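Local atomic coordinates of polyhedrin (Antheraea mylitta cypovirus 4, PDB entry 5A8S), a protein that forms the crystalline matrix of cypovirus polyhedra, the micrometre-sized occlusion bodies that probably protect virus particles outside the insect host. Residues W68-E73 and D109-P113; L88-G92 and G102-E106. All blocks are in the same frame, centred on the assembly; numbering follows the deposited sequence.

Contact 1 of 2, residues W68-E73 and D109-P113; sequences WRELLE and DTRYP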
loop_
_atom_site.group_PDB
_atom_site.type_symbol
_atom_site.label_atom_id
_atom_site.label_comp_id
_atom_site.label_asym_id
_atom_site.label_seq_id
_atom_site.Cartn_x
_atom_site.Cartn_y
_atom_site.Cartn_z
ATOM N N TRP A 68 2.588 -7.710 13.271
ATOM C CA TRP A 68 2.544 -8.954 14.015
ATOM C C TRP A 68 1.596 -9.983 13.378
ATOM O O TRP A 68 1.969 -11.142 13.166
ATOM C CB TRP A 68 2.132 -8.647 15.445
ATOM C CG TRP A 68 2.382 -9.750 16.384
ATOM C CD1 TRP A 68 3.557 -10.049 17.011
ATOM C CD2 TRP A 68 1.425 -10.708 16.835
ATOM N NE1 TRP A 68 3.387 -11.140 17.830
ATOM C CE2 TRP A 68 2.087 -11.560 17.739
ATOM C CE3 TRP A 68 0.066 -10.920 16.568
ATOM C CZ2 TRP A 68 1.438 -12.616 18.377
ATOM C CZ3 TRP A 68 -0.577 -11.974 17.200
ATOM C CH2 TRP A 68 0.108 -12.804 18.098
ATOM N N ARG A 69 0.383 -9.560 13.049
ATOM C CA ARG A 69 -0.592 -10.483 12.495
ATOM C C ARG A 69 -0.211 -10.945 11.093
ATOM O O ARG A 69 -0.499 -12.083 10.730
ATOM C CB ARG A 69 -1.994 -9.870 12.502
ATOM C CG ARG A 69 -2.573 -9.738 13.910
ATOM C CD ARG A 69 -4.012 -9.247 13.885
ATOM N NE ARG A 69 -4.066 -7.827 13.561
ATOM C CZ ARG A 69 -4.865 -6.943 14.149
ATOM N NH1 ARG A 69 -5.700 -7.317 15.112
ATOM N NH2 ARG A 69 -4.825 -5.672 13.769
ATOM N N GLU A 70 0.438 -10.085 10.309
ATOM C CA GLU A 70 0.874 -10.485 8.964
ATOM C C GLU A 70 1.930 -11.566 9.058
ATOM O O GLU A 70 2.033 -12.409 8.173
ATOM C CB GLU A 70 1.420 -9.288 8.161
ATOM C CG GLU A 70 0.349 -8.288 7.761
ATOM C CD GLU A 70 0.911 -7.035 7.104
ATOM O OE1 GLU A 70 1.956 -6.523 7.558
ATOM O OE2 GLU A 70 0.293 -6.553 6.133
ATOM N N LEU A 71 2.702 -11.546 10.141
ATOM C CA LEU A 71 3.785 -12.497 10.338
ATOM C C LEU A 71 3.304 -13.881 10.797
ATOM O O LEU A 71 4.047 -14.859 10.700
ATOM C CB LEU A 71 4.787 -11.933 11.357
ATOM C CG LEU A 71 5.706 -10.815 10.839
ATOM C CD1 LEU A 71 6.465 -10.162 11.981
ATOM C CD2 LEU A 71 6.686 -11.359 9.789
ATOM N N LEU A 72 2.074 -13.968 11.290
ATOM C CA LEU A 72 1.558 -15.233 11.837
ATOM C C LEU A 72 1.387 -16.320 10.768
ATOM O O LEU A 72 0.964 -16.049 9.643
ATOM C CB LEU A 72 0.211 -15.018 12.534
ATOM C CG LEU A 72 0.169 -14.055 13.720
ATOM C CD1 LEU A 72 -1.262 -13.936 14.238
ATOM C CD2 LEU A 72 1.107 -14.521 14.823
ATOM N N GLU A 73 1.703 -17.557 11.133
ATOM C CA GLU A 73 1.425 -18.710 10.274
ATOM C C GLU A 73 -0.053 -18.717 9.837
ATOM O O GLU A 73 -0.945 -18.458 10.653
ATOM C CB GLU A 73 1.752 -19.989 11.053
ATOM C CG GLU A 73 1.794 -21.251 10.227
ATOM C CD GLU A 73 2.167 -22.479 11.053
ATOM O OE1 GLU A 73 2.105 -22.431 12.303
ATOM O OE2 GLU A 73 2.520 -23.504 10.446
ATOM N N ASP A 109 2.159 -17.308 21.167
ATOM C CA ASP A 109 1.305 -17.829 20.114
ATOM C C ASP A 109 2.212 -18.574 19.152
ATOM O O ASP A 109 3.084 -17.961 18.547
ATOM C CB ASP A 109 0.585 -16.668 19.407
ATOM C CG ASP A 109 -0.492 -17.144 18.468
ATOM O OD1 ASP A 109 -0.250 -18.133 17.743
ATOM O OD2 ASP A 109 -1.580 -16.538 18.463
ATOM N N THR A 110 2.031 -19.890 19.017
ATOM C CA THR A 110 3.031 -20.708 18.325
ATOM C C THR A 110 3.025 -20.495 16.815
ATOM O O THR A 110 3.873 -21.022 16.097
ATOM C CB THR A 110 2.888 -22.209 18.655
ATOM O OG1 THR A 110 1.570 -22.651 18.334
ATOM C CG2 THR A 110 3.164 -22.460 20.150
ATOM N N ARG A 111 2.069 -19.704 16.346
ATOM C CA ARG A 111 2.047 -19.250 14.964
ATOM C C ARG A 111 3.042 -18.123 14.714
ATOM O O ARG A 111 3.269 -17.736 13.570
ATOM C CB ARG A 111 0.649 -18.743 14.604
ATOM C CG ARG A 111 -0.427 -19.807 14.601
ATOM C CD ARG A 111 -1.789 -19.165 14.360
ATOM N NE ARG A 111 -2.097 -18.147 15.363
ATOM C CZ ARG A 111 -3.090 -17.274 15.253
ATOM N NH1 ARG A 111 -3.867 -17.294 14.179
ATOM N NH2 ARG A 111 -3.314 -16.389 16.213
ATOM N N TYR A 112 3.627 -17.558 15.762
ATOM C CA TYR A 112 4.574 -16.466 15.542
ATOM C C TYR A 112 5.942 -17.048 15.166
ATOM O O TYR A 112 6.379 -18.029 15.761
ATOM C CB TYR A 112 4.692 -15.556 16.774
ATOM C CG TYR A 112 5.579 -14.370 16.483
ATOM C CD1 TYR A 112 5.063 -13.222 15.914
ATOM C CD2 TYR A 112 6.945 -14.432 16.725
ATOM C CE1 TYR A 112 5.882 -12.146 15.605
ATOM C CE2 TYR A 112 7.769 -13.369 16.429
ATOM C CZ TYR A 112 7.231 -12.231 15.860
ATOM O OH TYR A 112 8.045 -11.165 15.563
ATOM N N PRO A 113 6.628 -16.448 14.179
ATOM C CA PRO A 113 7.839 -17.099 13.661
ATOM C C PRO A 113 9.053 -16.957 14.580
ATOM O O PRO A 113 9.136 -16.020 15.374
ATOM C CB PRO A 113 8.072 -16.383 12.335
ATOM C CG PRO A 113 7.508 -15.007 12.564
ATOM C CD PRO A 113 6.316 -15.198 13.454
HETATM O O HOH W 1 4.073 -22.675 14.032
HETATM O O HOH W 2 -3.476 -18.593 11.495
#

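Contact 2 of 2, residues L88-G92 and G102-E106; sequences LMGQG and GSGEE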
loop_
_atom_site.group_PDB
_atom_site.type_symbol
_atom_site.label_atom_id
_atom_site.label_comp_id
_atom_site.label_asym_id
_atom_site.label_seq_id
_atom_site.Cartn_x
_atom_site.Cartn_y
_atom_site.Cartn_z
ATOM N N LEU A 88 -13.899 -10.948 24.552
ATOM C CA LEU A 88 -13.066 -10.448 25.644
ATOM C C LEU A 88 -11.821 -11.308 25.819
ATOM O O LEU A 88 -10.768 -10.792 26.165
ATOM C CB LEU A 88 -13.836 -10.390 26.958
ATOM C CG LEU A 88 -14.953 -9.354 27.023
ATOM C CD1 LEU A 88 -15.861 -9.659 28.201
ATOM C CD2 LEU A 88 -14.378 -7.941 27.114
ATOM N N MET A 89 -11.938 -12.616 25.604
ATOM C CA MET A 89 -10.770 -13.497 25.730
ATOM C C MET A 89 -10.127 -13.765 24.368
ATOM O O MET A 89 -10.782 -13.697 23.328
ATOM C CB MET A 89 -11.148 -14.843 26.362
ATOM C CG MET A 89 -11.749 -14.754 27.767
ATOM S SD MET A 89 -10.591 -14.091 28.975
ATOM C CE MET A 89 -11.249 -12.440 29.191
ATOM N N GLY A 90 -8.836 -14.082 24.391
ATOM C CA GLY A 90 -8.123 -14.500 23.194
ATOM C C GLY A 90 -7.414 -13.396 22.424
ATOM O O GLY A 90 -6.949 -13.619 21.306
ATOM N N GLN A 91 -7.309 -12.208 23.013
ATOM C CA GLN A 91 -6.673 -11.082 22.331
ATOM C C GLN A 91 -5.176 -11.057 22.626
ATOM O O GLN A 91 -4.709 -10.270 23.439
ATOM C CB GLN A 91 -7.321 -9.770 22.758
ATOM C CG GLN A 91 -8.846 -9.783 22.613
ATOM C CD GLN A 91 -9.292 -10.173 21.220
ATOM O OE1 GLN A 91 -8.637 -9.849 20.223
ATOM N NE2 GLN A 91 -10.410 -10.888 21.140
ATOM N N GLY A 92 -4.427 -11.931 21.964
ATOM C CA GLY A 92 -2.991 -12.003 22.186
ATOM C C GLY A 92 -2.266 -10.838 21.533
ATOM O O GLY A 92 -1.347 -10.257 22.099
ATOM N N GLY A 102 -4.650 -7.013 26.905
ATOM C CA GLY A 102 -5.094 -8.118 26.078
ATOM C C GLY A 102 -5.429 -9.367 26.881
ATOM O O GLY A 102 -5.625 -9.305 28.100
ATOM N N SER A 103 -5.475 -10.512 26.207
ATOM C CA SER A 103 -5.994 -11.718 26.834
ATOM C C SER A 103 -5.689 -12.965 26.013
ATOM O O SER A 103 -6.540 -13.832 25.870
ATOM C CB SER A 103 -7.508 -11.584 26.992
ATOM O OG SER A 103 -8.091 -11.249 25.745
ATOM N N GLY A 104 -4.472 -13.069 25.486
ATOM C CA GLY A 104 -4.100 -14.245 24.723
ATOM C C GLY A 104 -4.210 -15.503 25.557
ATOM O O GLY A 104 -4.083 -15.462 26.781
ATOM N N GLU A 105 -4.436 -16.632 24.896
ATOM C CA GLU A 105 -4.577 -17.907 25.600
ATOM C C GLU A 105 -3.230 -18.539 25.959
ATOM O O GLU A 105 -3.181 -19.508 26.721
ATOM C CB GLU A 105 -5.403 -18.877 24.755
ATOM C CG GLU A 105 -6.851 -18.444 24.599
ATOM C CD GLU A 105 -7.671 -19.408 23.768
ATOM O OE1 GLU A 105 -7.079 -20.184 22.990
ATOM O OE2 GLU A 105 -8.914 -19.392 23.899
ATOM N N GLU A 106 -2.140 -18.004 25.417
ATOM C CA GLU A 106 -0.812 -18.528 25.743
ATOM C C GLU A 106 0.253 -17.432 25.670
ATOM O O GLU A 106 0.103 -16.473 24.923
ATOM C CB GLU A 106 -0.449 -19.678 24.791
ATOM C CG GLU A 106 -0.272 -19.266 23.331
ATOM C CD GLU A 106 -1.582 -19.192 22.549
ATOM O OE1 GLU A 106 -2.456 -20.055 22.751
ATOM O OE2 GLU A 106 -1.734 -18.280 21.710
HETATM O O HOH W 3 -4.930 -16.310 21.932
#

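Contact 1 of 2, residues W68-E73 and D109-P113
One direct hydrogen bond joins the two backbones: Glu73 N donates to Arg111 O at 2.9 Å, nearly straight (168°). Leu72 CA lies 3.5 Å from Arg111 O in a CA-H...O contact, so this carbonyl receives two neighbouring residues. Two waters extend the polar link. Water 1 bridges Glu73 OE1 and Thr110 O. Water 2 accepts from Arg111 NH1 and donates to Glu73 O. The end of Glu73 is also held by Ser48 and Arg50.

Asp109 to Tyr112 form a type I beta turn, closed by Tyr112 N to Asp109 O at 2.9 Å. An Asx turn lies within it: Arg111 N donates to Asp109 OD1 at 3.1 Å. The two side chains form a two-pronged salt bridge, Arg111 NE to Asp109 OD1 at 3.0 Å and Arg111 NH2 to Asp109 OD2 at 2.8 Å. The contact sets the loop leading into strand 115-121 against the short helix just after strand 61-66.

The five-membered ring of Trp68 and the Tyr112 ring are near parallel (17°) but slid apart, with centroids 4.8 Å apart. Leu71 CB touches Pro113 CD at 4.2 Å. Leu72 CD1 packs on one guanidinium face, 3.8 Å from Arg111 NH2.

Contact 2 of 2, residues L88-G92 and G102-E106
A G1 beta bulge forms here, with Gly90 and Gln91 both facing Ser103. It joins the two loops that flank helix 92-97, at the surface of the subunit.

Ser103 takes part in all four direct hydrogen bonds between the segments. Its chi1 is in the p well (53°), which places the hydroxyl between the peptide groups of the opposite loop. Ser103 OG donates to Leu88 O at 2.7 Å and accepts from Gln91 N at 3.0 Å. Its backbone bonds too: Gly90 N donates to Ser103 O at 2.7 Å, and Ser103 N donates to Gln91 O at 2.9 Å.

Gly90 has phi/psi of 93/11. A CB there would be jammed against the carbonyl of Met89. Gly102 and Gly104 have no room for a CB either, since one would clash with Gln91 O and Gly92 CA respectively.

Gln91 is the centre of an inverse gamma turn and the N-cap residue of helix 92-97. Its chi1 and chi2 are both m, and its end leads away from Ser103. Gln91 NE2 bonds instead to the carbonyls of Arg87 and Asn84. Met89, also m,m, stays exposed and brings CE to 4.4 Å from Ser103 CB. The m chi1 of Glu105 sets Glu105 CG 4.4 Å from Gly90 CA, while OE1 forms a salt bridge with Arg82. Beside it, water 3 accepts from Glu105 N at 3.0 Å and donates a weak bond to Gly90 O at 3.4 Å. The CA atoms of the two segments come nearest each other at Gly92 CA and Gly104 CA, 3.6 Å apart.

Contact 2 is nested inside contact 1 along the chain. The order is 68-73, 88-92, 102-106, 109-113. Their centres are about 14 Å apart, on the same side of the chain's centre. Contact 1 is buried, about 17 Å from that centre. Contact 2 is at the surface, about 31 Å out. Contact 1 closes the long excursion between strands 61-66 and 115-121, which belong to different antiparallel sheets. Contact 2 closes a smaller loop within it, around helix 92-97. This helix also touches Trp68 of contact 1. Arg82 ties the two together, with salt bridges to Asp109, Glu105 and Glu106. Several residues of contact 2 touch crystal neighbours, consistent with a protein that works as a crystal.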